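Local coordinates for protein xyloglucanase (Paenibacillus pabuli, PDB 2JEP) that probably hydrolyses the backbone of xyloglucan, a plant cell-wall polysaccharide, as a family 5 glycoside hydrolase built on a TIM barrel, at residues 46-49 against 50-53; 113-116 against 117-120; 214-217 against 218-222; 246-249 against 250-254. All blocks are in the same frame, centred on the assembly; numbering follows the deposited sequence. Where two conformers were deposited one is given.

Contact 1: residues 46-49 against 50-53; sequences WNLG and NQLE
The carboxylate of Glu53 turns its two oxygens toward the chain that leaves Gly49, with OE2 3.7 Å from Gly49 C, and each oxygen takes one backbone amide. Asn50 N meets OE2 on the syn side at 2.7 Å, somewhat out of the carboxylate plane. Gln51 N reaches OE1 at 2.8 Å from higher above that plane, and both amides are displaced to the same side of it. Neither bond is straight, the N-H...O angles being close to 145°. The carboxylate can come back to its own loop because CG lies between the backbone N and the carbonyl carbon (chi1 82°) and the chain bends again at the next torsion. Two successive amides thus fix the rotation of the group, while the same group takes up two backbone N-H bonds of the loop.

Leu48 and Gln51 meet differently. Their side chains cross at about a right angle, with 4.0 Å between the two CG atoms, and Gln51 CG also lies 3.5 Å from Gly49 O. The amide at the far end is held by other parts of the chain, OE1 by Arg376 and NE2 by the Pro68 carbonyl. A water spans the remaining turn, donating to Leu48 O at 2.8 Å and accepting from Leu52 N at 2.9 Å. Leu48 itself is the centre of an inverse gamma turn, closed by a weak bond from Gly49 N to Asn47 O. The turn lies where strand 45-48, the first of the TIM barrel, passes into the loop that follows, at the carboxyl-terminal rim, where glycoside hydrolases of this fold carry their active site.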
ATOM      1  N   TRP A  46       7.663  -3.707   3.484  1.00  6.56           N
ATOM      2  CA  TRP A  46       7.562  -2.815   4.626  1.00  6.39           C
ATOM      3  C   TRP A  46       7.198  -1.428   4.123  1.00  6.50           C
ATOM      4  O   TRP A  46       7.796  -0.924   3.176  1.00  6.72           O
ATOM      5  CB  TRP A  46       8.878  -2.826   5.375  1.00  7.03           C
ATOM      6  CG  TRP A  46       8.988  -1.986   6.611  1.00  6.77           C
ATOM      7  CD1 TRP A  46       8.740  -2.375   7.880  1.00  7.33           C
ATOM      8  CD2 TRP A  46       9.450  -0.621   6.685  1.00  6.75           C
ATOM      9  NE1 TRP A  46       9.026  -1.329   8.765  1.00  7.49           N
ATOM     10  CE2 TRP A  46       9.473  -0.252   8.042  1.00  6.97           C
ATOM     11  CE3 TRP A  46       9.879   0.311   5.728  1.00  6.70           C
ATOM     12  CZ2 TRP A  46       9.907   1.009   8.464  1.00  6.90           C
ATOM     13  CZ3 TRP A  46      10.308   1.552   6.150  1.00  7.71           C
ATOM     14  CH2 TRP A  46      10.311   1.890   7.502  1.00  7.58           C
ATOM     15  N   ASN A  47       6.205  -0.798   4.756  1.00  6.28           N
ATOM     16  CA  ASN A  47       5.807   0.560   4.414  1.00  6.29           C
ATOM     17  C   ASN A  47       6.596   1.583   5.197  1.00  6.12           C
ATOM     18  O   ASN A  47       6.692   1.504   6.429  1.00  6.44           O
ATOM     19  CB  ASN A  47       4.345   0.814   4.798  1.00  5.63           C
ATOM     20  CG  ASN A  47       3.344   0.305   3.800  1.00  6.37           C
ATOM     21  OD1 ASN A  47       2.973   1.029   2.852  1.00  6.79           O
ATOM     22  ND2 ASN A  47       2.866  -0.923   4.021  1.00  6.40           N
ATOM     23  N   LEU A  48       7.077   2.576   4.478  1.00  6.30           N
ATOM     24  CA  LEU A  48       7.690   3.756   5.055  1.00  6.79           C
ATOM     25  C   LEU A  48       6.572   4.730   5.452  1.00  6.91           C
ATOM     26  O   LEU A  48       6.368   5.788   4.850  1.00  7.36           O
ATOM     27  CB  LEU A  48       8.676   4.350   4.032  1.00  7.18           C
ATOM     28  CG  LEU A  48       9.481   5.596   4.430  1.00  7.49           C
ATOM     29  CD1 LEU A  48      10.431   5.317   5.598  1.00  8.11           C
ATOM     30  CD2 LEU A  48      10.274   6.111   3.210  1.00  8.66           C
ATOM     31  N   GLY A  49       5.801   4.321   6.452  1.00  6.78           N
ATOM     32  CA  GLY A  49       4.577   5.008   6.770  1.00  5.95           C
ATOM     33  C   GLY A  49       4.792   6.291   7.558  1.00  6.83           C
ATOM     34  O   GLY A  49       5.777   6.438   8.304  1.00  6.97           O
ATOM     35  N   ASN A  50       3.800   7.175   7.469  1.00  7.13           N
ATOM     36  CA  ASN A  50       3.805   8.455   8.152  1.00  7.02           C
ATOM     37  C   ASN A  50       5.072   9.255   7.819  1.00  6.99           C
ATOM     38  O   ASN A  50       5.704   9.878   8.690  1.00  7.56           O
ATOM     39  CB  ASN A  50       3.599   8.283   9.668  1.00  7.64           C
ATOM     40  CG  ASN A  50       2.165   7.984  10.030  1.00  8.09           C
ATOM     41  OD1 ASN A  50       1.369   7.583   9.173  1.00  9.81           O
ATOM     42  ND2 ASN A  50       1.845   8.111  11.320  1.00  9.90           N
ATOM     43  N   GLN A  51       5.404   9.274   6.524  1.00  6.98           N
ATOM     44  CA  GLN A  51       6.512  10.091   6.028  1.00  6.88           C
ATOM     45  C   GLN A  51       6.047  10.927   4.857  1.00  7.11           C
ATOM     46  O   GLN A  51       5.431  11.979   5.081  1.00  7.07           O
ATOM     47  CB  GLN A  51       7.767   9.245   5.739  1.00  7.82           C
ATOM     48  CG  GLN A  51       8.275   8.441   6.978  1.00  7.66           C
ATOM     49  CD  GLN A  51       9.310   9.101   7.886  1.00  8.02           C
ATOM     50  OE1 GLN A  51       9.996   8.372   8.623  1.00  7.74           O
ATOM     51  NE2 GLN A  51       9.435  10.447   7.857  1.00  7.67           N
ATOM     52  N   LEU A  52       6.289  10.472   3.621  1.00  6.86           N
ATOM     53  CA  LEU A  52       6.039  11.350   2.479  0.50  6.94           C
ATOM     54  C   LEU A  52       4.562  11.521   2.124  1.00  6.78           C
ATOM     55  O   LEU A  52       4.237  12.352   1.271  1.00  7.10           O
ATOM     56  CB  LEU A  52       6.870  10.957   1.254  0.50  6.87           C
ATOM     57  CG  LEU A  52       8.364  11.268   1.346  0.50  7.07           C
ATOM     58  CD1 LEU A  52       9.120  10.412   2.361  0.50  8.05           C
ATOM     59  CD2 LEU A  52       8.975  11.140  -0.064  0.50  7.89           C
ATOM     60  N   GLU A  53       3.668  10.799   2.809  1.00  7.36           N
ATOM     61  CA  GLU A  53       2.226  11.046   2.677  1.00  6.95           C
ATOM     62  C   GLU A  53       1.691  12.018   3.727  1.00  7.73           C
ATOM     63  O   GLU A  53       0.581  12.503   3.612  1.00  8.29           O
ATOM     64  CB  GLU A  53       1.424   9.753   2.729  1.00  7.13           C
ATOM     65  CG  GLU A  53       1.105   9.177   4.114  1.00  6.72           C
ATOM     66  CD  GLU A  53       2.216   8.421   4.809  1.00  8.40           C
ATOM     67  OE1 GLU A  53       3.409   8.735   4.623  1.00  7.16           O
ATOM     68  OE2 GLU A  53       1.852   7.508   5.588  1.00  8.21           O
TER
HETATM   69  O   HOH W   1       6.610   7.709   2.790  1.00  7.31           O

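Contact 2: residues 113-116 against 117-120; sequences QQVV and DYAY
The ring of Tyr118 lies flat against the preceding turn of helix 106-120, the crossover helix of the beta-alpha-beta unit that joins strands 85-88 and 125-128. With CG anti to its carbonyl carbon (chi1 -62°), the side chain leans back and one ring face covers Val115 CA, a CH-pi contact 4.1 Å from the ring centroid. Gln114 O stands over the rim of that face, 3.2 Å from CD1, while accepting the Tyr118 amide.

The tight side faces the barrel, where Val115, Val116 and Ala119 pack on strand 85-88. Along the helix the Tyr120 amide bonds to Val116 O at 2.8 Å almost straight, 173°. The looser side carries Gln114, which is exposed and was modelled in two conformers, so the approach of its CG to the Tyr118 hydroxyl is doubtful in detail. Asp117, partly exposed, is tied by OD1 to Tyr171. A leucine in place of Tyr118 would probably leave Val115 CA without its aromatic cover and deprive Arg111 of the hydroxyl it bonds. Beyond the CH-pi contact, the farther half of the ring meets a methyl group, Val115 CG2 lying 4.2 Å from Tyr118 CE2.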
ATOM      1  N   GLN A 113      12.371  11.370  -5.286  1.00  8.16           N
ATOM      2  CA  GLN A 113      13.365  10.579  -5.994  0.50  8.36           C
ATOM      3  C   GLN A 113      14.528  10.187  -5.082  1.00  8.20           C
ATOM      4  O   GLN A 113      15.022   9.067  -5.152  1.00  8.77           O
ATOM      5  CB  GLN A 113      13.860  11.305  -7.243  0.50  8.96           C
ATOM      6  CG  GLN A 113      15.036  10.621  -7.870  0.50  9.96           C
ATOM      7  CD  GLN A 113      15.485  11.294  -9.107  0.50 13.26           C
ATOM      8  OE1 GLN A 113      15.857  12.467  -9.081  0.50 14.16           O
ATOM      9  NE2 GLN A 113      15.486  10.555 -10.196  0.50 14.41           N
ATOM     10  N   GLN A 114      14.964  11.093  -4.214  1.00  7.98           N
ATOM     11  CA  GLN A 114      16.041  10.751  -3.301  0.50  8.27           C
ATOM     12  C   GLN A 114      15.630   9.580  -2.385  1.00  7.85           C
ATOM     13  O   GLN A 114      16.401   8.651  -2.165  1.00  8.27           O
ATOM     14  CB  GLN A 114      16.448  11.987  -2.496  0.50  8.89           C
ATOM     15  CG  GLN A 114      17.737  11.843  -1.742  0.50  9.41           C
ATOM     16  CD  GLN A 114      18.986  11.984  -2.601  0.50 10.67           C
ATOM     17  OE1 GLN A 114      20.102  12.016  -2.083  0.50 13.21           O
ATOM     18  NE2 GLN A 114      18.811  12.048  -3.913  0.50  9.56           N
ATOM     19  N   VAL A 115      14.419   9.627  -1.854  1.00  8.41           N
ATOM     20  CA  VAL A 115      13.963   8.589  -0.956  1.00  8.18           C
ATOM     21  C   VAL A 115      13.792   7.257  -1.706  1.00  7.99           C
ATOM     22  O   VAL A 115      14.181   6.185  -1.195  1.00  8.68           O
ATOM     23  CB  VAL A 115      12.682   9.039  -0.236  1.00  8.62           C
ATOM     24  CG1 VAL A 115      12.090   7.915   0.643  1.00 10.06           C
ATOM     25  CG2 VAL A 115      12.981  10.279   0.637  1.00  8.93           C
ATOM     26  N   VAL A 116      13.222   7.308  -2.910  1.00  7.83           N
ATOM     27  CA  VAL A 116      13.164   6.118  -3.759  1.00  7.46           C
ATOM     28  C   VAL A 116      14.564   5.530  -3.910  1.00  8.24           C
ATOM     29  O   VAL A 116      14.759   4.321  -3.779  1.00  8.74           O
ATOM     30  CB  VAL A 116      12.548   6.441  -5.119  1.00  7.93           C
ATOM     31  CG1 VAL A 116      12.865   5.317  -6.149  1.00  8.81           C
ATOM     32  CG2 VAL A 116      11.058   6.668  -4.981  1.00  8.39           C
ATOM     33  N   ASP A 117      15.546   6.384  -4.212  1.00  8.36           N
ATOM     34  CA  ASP A 117      16.892   5.887  -4.417  1.00  8.77           C
ATOM     35  C   ASP A 117      17.487   5.211  -3.179  1.00  8.93           C
ATOM     36  O   ASP A 117      18.279   4.275  -3.299  1.00  9.11           O
ATOM     37  CB  ASP A 117      17.811   7.020  -4.866  1.00  9.42           C
ATOM     38  CG  ASP A 117      17.589   7.455  -6.294  1.00 11.23           C
ATOM     39  OD1 ASP A 117      16.932   6.711  -7.051  1.00 13.56           O
ATOM     40  OD2 ASP A 117      18.171   8.527  -6.642  1.00 15.67           O
ATOM     41  N   TYR A 118      17.121   5.658  -1.974  1.00  8.89           N
ATOM     42  CA  TYR A 118      17.620   4.983  -0.774  1.00  8.93           C
ATOM     43  C   TYR A 118      17.306   3.499  -0.807  1.00  9.04           C
ATOM     44  O   TYR A 118      18.093   2.700  -0.355  1.00 11.63           O
ATOM     45  CB  TYR A 118      17.018   5.551   0.514  1.00  8.93           C
ATOM     46  CG  TYR A 118      17.285   7.010   0.831  1.00  7.87           C
ATOM     47  CD1 TYR A 118      18.281   7.720   0.212  1.00  8.56           C
ATOM     48  CD2 TYR A 118      16.502   7.679   1.762  1.00  8.55           C
ATOM     49  CE1 TYR A 118      18.488   9.074   0.506  1.00  8.81           C
ATOM     50  CE2 TYR A 118      16.723   8.996   2.069  1.00  8.35           C
ATOM     51  CZ  TYR A 118      17.700   9.702   1.427  1.00  8.15           C
ATOM     52  OH  TYR A 118      17.869  11.032   1.741  1.00  8.95           O
ATOM     53  N   ALA A 119      16.124   3.152  -1.306  1.00  7.86           N
ATOM     54  CA  ALA A 119      15.685   1.747  -1.415  1.00  8.55           C
ATOM     55  C   ALA A 119      16.142   1.111  -2.721  1.00  8.16           C
ATOM     56  O   ALA A 119      16.682  -0.006  -2.733  1.00  8.73           O
ATOM     57  CB  ALA A 119      14.156   1.646  -1.290  1.00  8.52           C
ATOM     58  N   TYR A 120      15.959   1.825  -3.830  1.00  8.30           N
ATOM     59  CA  TYR A 120      16.301   1.268  -5.140  1.00  8.71           C
ATOM     60  C   TYR A 120      17.795   0.958  -5.254  1.00  9.73           C
ATOM     61  O   TYR A 120      18.183  -0.073  -5.819  1.00 10.20           O
ATOM     62  CB  TYR A 120      15.847   2.240  -6.218  1.00  8.82           C
ATOM     63  CG  TYR A 120      16.067   1.826  -7.652  1.00  9.41           C
ATOM     64  CD1 TYR A 120      15.133   1.075  -8.322  1.00  8.90           C
ATOM     65  CD2 TYR A 120      17.207   2.223  -8.341  1.00 10.30           C
ATOM     66  CE1 TYR A 120      15.322   0.728  -9.654  1.00  9.48           C
ATOM     67  CE2 TYR A 120      17.418   1.862  -9.653  1.00 11.06           C
ATOM     68  CZ  TYR A 120      16.466   1.137 -10.316  1.00  9.97           C
ATOM     69  OH  TYR A 120      16.615   0.779 -11.648  1.00 11.89           O
TER

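Contact 3: residues 214-217 against 218-222; sequences GGNN and NARWL
Arg220 grips Asn217 by side-chain hydrogen bonds: NE and NH2 both donate to the single acceptor OD1, each at 2.9 Å. The oxygen lies practically in the guanidinium plane, whereas the Asn217 amide is turned 65° from it. NE approaches in the carbonyl plane of that amide and NH2 is tilted from it, so one carbonyl oxygen is shared by a side-on pair of donors. ND2 of the same amide bonds to Thr213 and the Ala165 carbonyl. An Arg220 chain bent at chi3 (67°) brings the group alongside Asn217.

A second contact is a perpendicular one. Asn216 ND2 stands over one guanidinium face, 3.7 Å from Arg220 NH1, with the two planes nearly at right angles; this amide nitrogen bonds instead to Asp173 and the Tyr171 carbonyl.

Backbone bonds form two overlapping turns. Asn217 N returns to Gly214 O at 3.2 Å round a type II' turn with Gly215 at positive phi, and Ala219 N returns to Asn216 O at 3.0 Å round a type I turn. Arg220 N adds a weak bond to that oxygen.

The coil links helix 193-211 to barrel strand 222-225. Arg220 reaches across to the chain entering strand 175-178, bonding the carbonyls of Tyr171 and Leu175, while Arg211 of the helix donates to Asn217 O and Arg220 O.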
ATOM      1  N   GLY A 214       8.052   7.903 -21.527  0.50 13.00           N
ATOM      2  CA  GLY A 214       9.219   7.224 -21.995  0.50 14.36           C
ATOM      3  C   GLY A 214       9.791   6.129 -21.126  0.50 15.38           C
ATOM      4  O   GLY A 214       9.231   5.685 -20.115  0.50 14.29           O
ATOM      5  N   GLY A 215      10.961   5.705 -21.562  1.00 16.67           N
ATOM      6  CA  GLY A 215      11.785   4.758 -20.880  1.00 15.93           C
ATOM      7  C   GLY A 215      11.162   3.412 -20.628  1.00 15.04           C
ATOM      8  O   GLY A 215      10.494   2.818 -21.478  1.00 16.26           O
ATOM      9  N   ASN A 216      11.341   2.954 -19.404  1.00 12.93           N
ATOM     10  CA  ASN A 216      10.842   1.658 -19.008  1.00 11.71           C
ATOM     11  C   ASN A 216       9.382   1.729 -18.518  1.00 10.49           C
ATOM     12  O   ASN A 216       8.846   0.717 -18.072  1.00 11.12           O
ATOM     13  CB  ASN A 216      11.732   1.096 -17.898  1.00 12.17           C
ATOM     14  CG  ASN A 216      11.440  -0.356 -17.587  1.00 12.36           C
ATOM     15  OD1 ASN A 216      11.323  -1.183 -18.491  1.00 14.18           O
ATOM     16  ND2 ASN A 216      11.285  -0.677 -16.300  1.00 13.12           N
ATOM     17  N   ASN A 217       8.746   2.895 -18.594  1.00 10.21           N
ATOM     18  CA  ASN A 217       7.375   2.999 -18.089  1.00  9.64           C
ATOM     19  C   ASN A 217       6.372   2.210 -18.909  1.00 10.54           C
ATOM     20  O   ASN A 217       5.316   1.853 -18.409  1.00 10.66           O
ATOM     21  CB  ASN A 217       6.949   4.448 -18.024  1.00  9.80           C
ATOM     22  CG  ASN A 217       7.696   5.210 -16.953  1.00  8.80           C
ATOM     23  OD1 ASN A 217       8.163   4.614 -15.976  1.00 10.26           O
ATOM     24  ND2 ASN A 217       7.814   6.514 -17.121  1.00 10.07           N
ATOM     25  N   ASN A 218       6.687   1.919 -20.167  1.00 10.65           N
ATOM     26  CA  ASN A 218       5.799   1.115 -20.961  1.00 11.14           C
ATOM     27  C   ASN A 218       5.853  -0.365 -20.601  1.00 10.03           C
ATOM     28  O   ASN A 218       4.987  -1.129 -21.029  1.00 10.44           O
ATOM     29  CB  ASN A 218       5.999   1.381 -22.459  1.00 11.54           C
ATOM     30  CG  ASN A 218       7.293   0.851 -22.986  1.00 13.47           C
ATOM     31  OD1 ASN A 218       8.171   0.476 -22.244  1.00 15.33           O
ATOM     32  ND2 ASN A 218       7.413   0.814 -24.316  1.00 17.76           N
ATOM     33  N   ALA A 219       6.832  -0.754 -19.770  1.00  9.98           N
ATOM     34  CA  ALA A 219       7.022  -2.161 -19.426  1.00 10.08           C
ATOM     35  C   ALA A 219       6.882  -2.505 -17.958  1.00 10.06           C
ATOM     36  O   ALA A 219       6.726  -3.667 -17.619  1.00 10.45           O
ATOM     37  CB  ALA A 219       8.400  -2.638 -19.925  1.00 11.67           C
ATOM     38  N   ARG A 220       6.961  -1.512 -17.072  1.00  9.34           N
ATOM     39  CA  ARG A 220       7.053  -1.812 -15.647  1.00  9.33           C
ATOM     40  C   ARG A 220       5.733  -2.329 -15.074  1.00  9.28           C
ATOM     41  O   ARG A 220       4.670  -2.182 -15.670  1.00  8.99           O
ATOM     42  CB  ARG A 220       7.569  -0.620 -14.865  1.00  9.79           C
ATOM     43  CG  ARG A 220       6.552   0.430 -14.552  1.00 10.04           C
ATOM     44  CD  ARG A 220       7.085   1.522 -13.607  1.00  9.01           C
ATOM     45  NE  ARG A 220       8.121   2.322 -14.252  1.00  9.25           N
ATOM     46  CZ  ARG A 220       9.431   2.143 -14.150  1.00  9.33           C
ATOM     47  NH1 ARG A 220       9.958   1.229 -13.362  1.00  9.21           N
ATOM     48  NH2 ARG A 220      10.232   2.889 -14.887  1.00  9.94           N
ATOM     49  N   TRP A 221       5.814  -2.919 -13.887  1.00  8.76           N
ATOM     50  CA  TRP A 221       4.621  -3.326 -13.173  1.00  9.27           C
ATOM     51  C   TRP A 221       3.889  -2.124 -12.589  1.00  7.99           C
ATOM     52  O   TRP A 221       4.496  -1.212 -12.016  1.00  8.20           O
ATOM     53  CB  TRP A 221       4.996  -4.291 -12.058  1.00  9.91           C
ATOM     54  CG  TRP A 221       5.476  -5.599 -12.557  1.00 10.61           C
ATOM     55  CD1 TRP A 221       6.772  -5.970 -12.817  1.00 12.44           C
ATOM     56  CD2 TRP A 221       4.670  -6.731 -12.860  1.00 10.61           C
ATOM     57  NE1 TRP A 221       6.801  -7.261 -13.275  1.00 12.14           N
ATOM     58  CE2 TRP A 221       5.525  -7.752 -13.316  1.00 10.67           C
ATOM     59  CE3 TRP A 221       3.301  -6.969 -12.835  1.00 10.15           C
ATOM     60  CZ2 TRP A 221       5.050  -9.015 -13.700  1.00 12.26           C
ATOM     61  CZ3 TRP A 221       2.835  -8.219 -13.231  1.00 11.73           C
ATOM     62  CH2 TRP A 221       3.713  -9.217 -13.655  1.00 11.82           C
ATOM     63  N   LEU A 222       2.562  -2.157 -12.714  1.00  8.14           N
ATOM     64  CA  LEU A 222       1.682  -1.117 -12.204  1.00  8.11           C
ATOM     65  C   LEU A 222       0.647  -1.752 -11.290  1.00  7.65           C
ATOM     66  O   LEU A 222       0.012  -2.739 -11.659  1.00  9.80           O
ATOM     67  CB  LEU A 222       0.965  -0.443 -13.365  1.00  8.14           C
ATOM     68  CG  LEU A 222       1.855   0.164 -14.462  1.00  8.10           C
ATOM     69  CD1 LEU A 222       0.991   0.782 -15.563  1.00  9.18           C
ATOM     70  CD2 LEU A 222       2.821   1.165 -13.899  1.00  8.44           C
TER

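Contact 4: residues 246-249 against 250-254; sequences NYRS and SAIPS
Arg248 spreads its whole length over Ile252. The methyl CG2 of Ile252 sits above the centre of one guanidinium face, 3.4 Å from Arg248 CZ, while the other tip of the isoleucine, CD1, runs under the aliphatic part and comes within 3.7 Å of Arg248 CD. The arginine chain can follow the isoleucine in this way because it is extended from CG to NE, having left the backbone with CG between N and the carbonyl carbon (chi1 76°). At the guanidinium edge, in its plane, lies Ser254 CA, 3.6 Å from NH2. NH1 reaches further along the loop to bond the carbonyl of Gln256.

Beneath this overlap the chain folds through a type I beta turn from Ser249 to Ile252, closed by Ile252 N donating to Ser249 O at 3.1 Å. The turn begins with an ST turn: Ser249 OG, anti to its own N (chi1 174°), accepts from Ala251 N at 3.0 Å and 155°. One residue therefore supplies both acceptors, its hydroxyl to the second amide ahead and its carbonyl to the third.

A water joins side chain to turn, taking the NE proton of Arg248 at 3.0 Å and lying 2.7 Å from Ile252 O, with Ser249 O also close. Replacing Arg248 with an alanine would probably uncover CG2 and CD1 of Ile252 and leave this water and the Gln256 carbonyl without their arginine donors. Along the loop between helix 231-235 and strand 259-265, Ser249 also touches Asn218 and Ala219, whereas Ser250 and Ala251 are exposed.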
ATOM      1  N   ASN A 246      -3.314  -1.443 -23.490  1.00 10.08           N
ATOM      2  CA  ASN A 246      -2.998  -1.539 -24.919  1.00 10.63           C
ATOM      3  C   ASN A 246      -1.817  -0.684 -25.368  1.00 11.06           C
ATOM      4  O   ASN A 246      -1.307  -0.870 -26.477  1.00 12.56           O
ATOM      5  CB  ASN A 246      -4.230  -1.218 -25.752  1.00 11.09           C
ATOM      6  CG  ASN A 246      -5.335  -2.210 -25.569  1.00 10.37           C
ATOM      7  OD1 ASN A 246      -6.521  -1.816 -25.402  1.00 13.67           O
ATOM      8  ND2 ASN A 246      -5.000  -3.482 -25.599  1.00  9.41           N
ATOM      9  N   TYR A 247      -1.357   0.240 -24.518  1.00 11.30           N
ATOM     10  CA  TYR A 247      -0.175   1.053 -24.825  1.00 11.03           C
ATOM     11  C   TYR A 247       1.124   0.484 -24.268  1.00 11.22           C
ATOM     12  O   TYR A 247       2.181   1.120 -24.387  1.00 12.13           O
ATOM     13  CB  TYR A 247      -0.344   2.502 -24.339  1.00 12.58           C
ATOM     14  CG  TYR A 247      -1.503   3.195 -25.000  1.00 14.05           C
ATOM     15  CD1 TYR A 247      -1.334   3.860 -26.217  1.00 16.41           C
ATOM     16  CD2 TYR A 247      -2.782   3.155 -24.447  1.00 15.15           C
ATOM     17  CE1 TYR A 247      -2.400   4.499 -26.831  1.00 17.88           C
ATOM     18  CE2 TYR A 247      -3.864   3.776 -25.060  1.00 16.73           C
ATOM     19  CZ  TYR A 247      -3.658   4.446 -26.256  1.00 17.59           C
ATOM     20  OH  TYR A 247      -4.713   5.061 -26.884  1.00 19.99           O
ATOM     21  N   ARG A 248       1.058  -0.689 -23.632  1.00 10.28           N
ATOM     22  CA  ARG A 248       2.222  -1.276 -23.017  1.00 10.39           C
ATOM     23  C   ARG A 248       3.205  -1.733 -24.085  1.00 10.58           C
ATOM     24  O   ARG A 248       2.851  -1.918 -25.260  1.00 11.36           O
ATOM     25  CB  ARG A 248       1.827  -2.455 -22.126  1.00 10.55           C
ATOM     26  CG  ARG A 248       1.471  -3.701 -22.883  1.00 10.99           C
ATOM     27  CD  ARG A 248       0.927  -4.751 -21.973  1.00 10.20           C
ATOM     28  NE  ARG A 248       0.888  -6.035 -22.641  1.00 10.95           N
ATOM     29  CZ  ARG A 248       0.564  -7.172 -22.059  1.00 10.60           C
ATOM     30  NH1 ARG A 248       0.180  -7.199 -20.785  1.00 11.80           N
ATOM     31  NH2 ARG A 248       0.597  -8.288 -22.763  1.00 14.11           N
ATOM     32  N   SER A 249       4.434  -1.941 -23.649  1.00 11.46           N
ATOM     33  CA  SER A 249       5.496  -2.433 -24.509  1.00 11.83           C
ATOM     34  C   SER A 249       5.102  -3.704 -25.213  1.00 12.70           C
ATOM     35  O   SER A 249       4.593  -4.653 -24.607  1.00 11.77           O
ATOM     36  CB  SER A 249       6.699  -2.766 -23.663  1.00 12.10           C
ATOM     37  OG  SER A 249       7.711  -3.388 -24.454  1.00 13.82           O
ATOM     38  N   SER A 250       5.404  -3.743 -26.511  1.00 12.88           N
ATOM     39  CA  SER A 250       5.249  -4.934 -27.341  0.50 13.18           C
ATOM     40  C   SER A 250       6.055  -6.112 -26.856  1.00 13.59           C
ATOM     41  O   SER A 250       5.802  -7.252 -27.247  1.00 15.49           O
ATOM     42  CB  SER A 250       5.738  -4.625 -28.756  0.50 13.18           C
ATOM     43  OG  SER A 250       4.951  -3.609 -29.311  0.50 14.98           O
ATOM     44  N   ALA A 251       7.072  -5.832 -26.041  1.00 12.95           N
ATOM     45  CA  ALA A 251       7.933  -6.892 -25.537  1.00 13.17           C
ATOM     46  C   ALA A 251       7.275  -7.711 -24.453  1.00 13.86           C
ATOM     47  O   ALA A 251       7.733  -8.800 -24.165  1.00 14.91           O
ATOM     48  CB  ALA A 251       9.234  -6.336 -25.053  1.00 14.65           C
ATOM     49  N   ILE A 252       6.196  -7.206 -23.847  1.00 12.86           N
ATOM     50  CA  ILE A 252       5.457  -7.993 -22.869  1.00 13.26           C
ATOM     51  C   ILE A 252       4.633  -9.041 -23.641  1.00 13.59           C
ATOM     52  O   ILE A 252       3.833  -8.705 -24.516  1.00 14.99           O
ATOM     53  CB  ILE A 252       4.517  -7.128 -22.012  1.00 11.65           C
ATOM     54  CG1 ILE A 252       5.287  -6.033 -21.281  1.00 12.03           C
ATOM     55  CG2 ILE A 252       3.737  -8.021 -21.017  1.00 12.92           C
ATOM     56  CD1 ILE A 252       4.396  -4.938 -20.828  1.00 14.07           C
ATOM     57  N   PRO A 253       4.771 -10.303 -23.277  1.00 14.86           N
ATOM     58  CA  PRO A 253       3.980 -11.309 -23.981  1.00 15.41           C
ATOM     59  C   PRO A 253       2.484 -11.063 -23.893  1.00 15.56           C
ATOM     60  O   PRO A 253       2.009 -10.715 -22.814  1.00 14.05           O
ATOM     61  CB  PRO A 253       4.342 -12.603 -23.251  1.00 16.49           C
ATOM     62  CG  PRO A 253       5.618 -12.350 -22.652  1.00 15.44           C
ATOM     63  CD  PRO A 253       5.643 -10.908 -22.266  1.00 13.69           C
ATOM     64  N   SER A 254       1.740 -11.264 -24.981  1.00 15.75           N
ATOM     65  CA  SER A 254       0.283 -11.087 -24.982  1.00 15.74           C
ATOM     66  C   SER A 254      -0.410 -11.802 -23.831  1.00 15.95           C
ATOM     67  O   SER A 254      -1.391 -11.305 -23.311  1.00 17.31           O
ATOM     68  CB  SER A 254      -0.379 -11.563 -26.307  1.00 17.20           C
ATOM     69  OG  SER A 254      -0.635 -10.497 -27.191  1.00 19.50           O
TER
HETATM   70  O   HOH W   2       2.491  -6.440 -25.138  1.00 19.78           O

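Overall arrangement
Contact 1 is buried, contacts 2 and 3 are partly buried and contact 4 lies at the surface, and the chemistry changes with place. Contact 1, at a strand end about 10 Å from the chain's centre, relies on carboxylate-to-backbone bonds; contact 2, on the helix packed beside it, combines regular helical bonding with an aromatic cover. These two touch through methyls, Leu48 CD2 and Val115 CG1 being 3.6 Å apart. Contacts 3 and 4 belong to two loops farther out, each built on turns and an arginine, gripping an asparagine in one and overlying an isoleucine in the other. They adjoin at Asn218 O and Ser249 N, 2.8 Å apart and probably hydrogen-bonded. Contacts 1 and 4 are about 32 Å apart between centres.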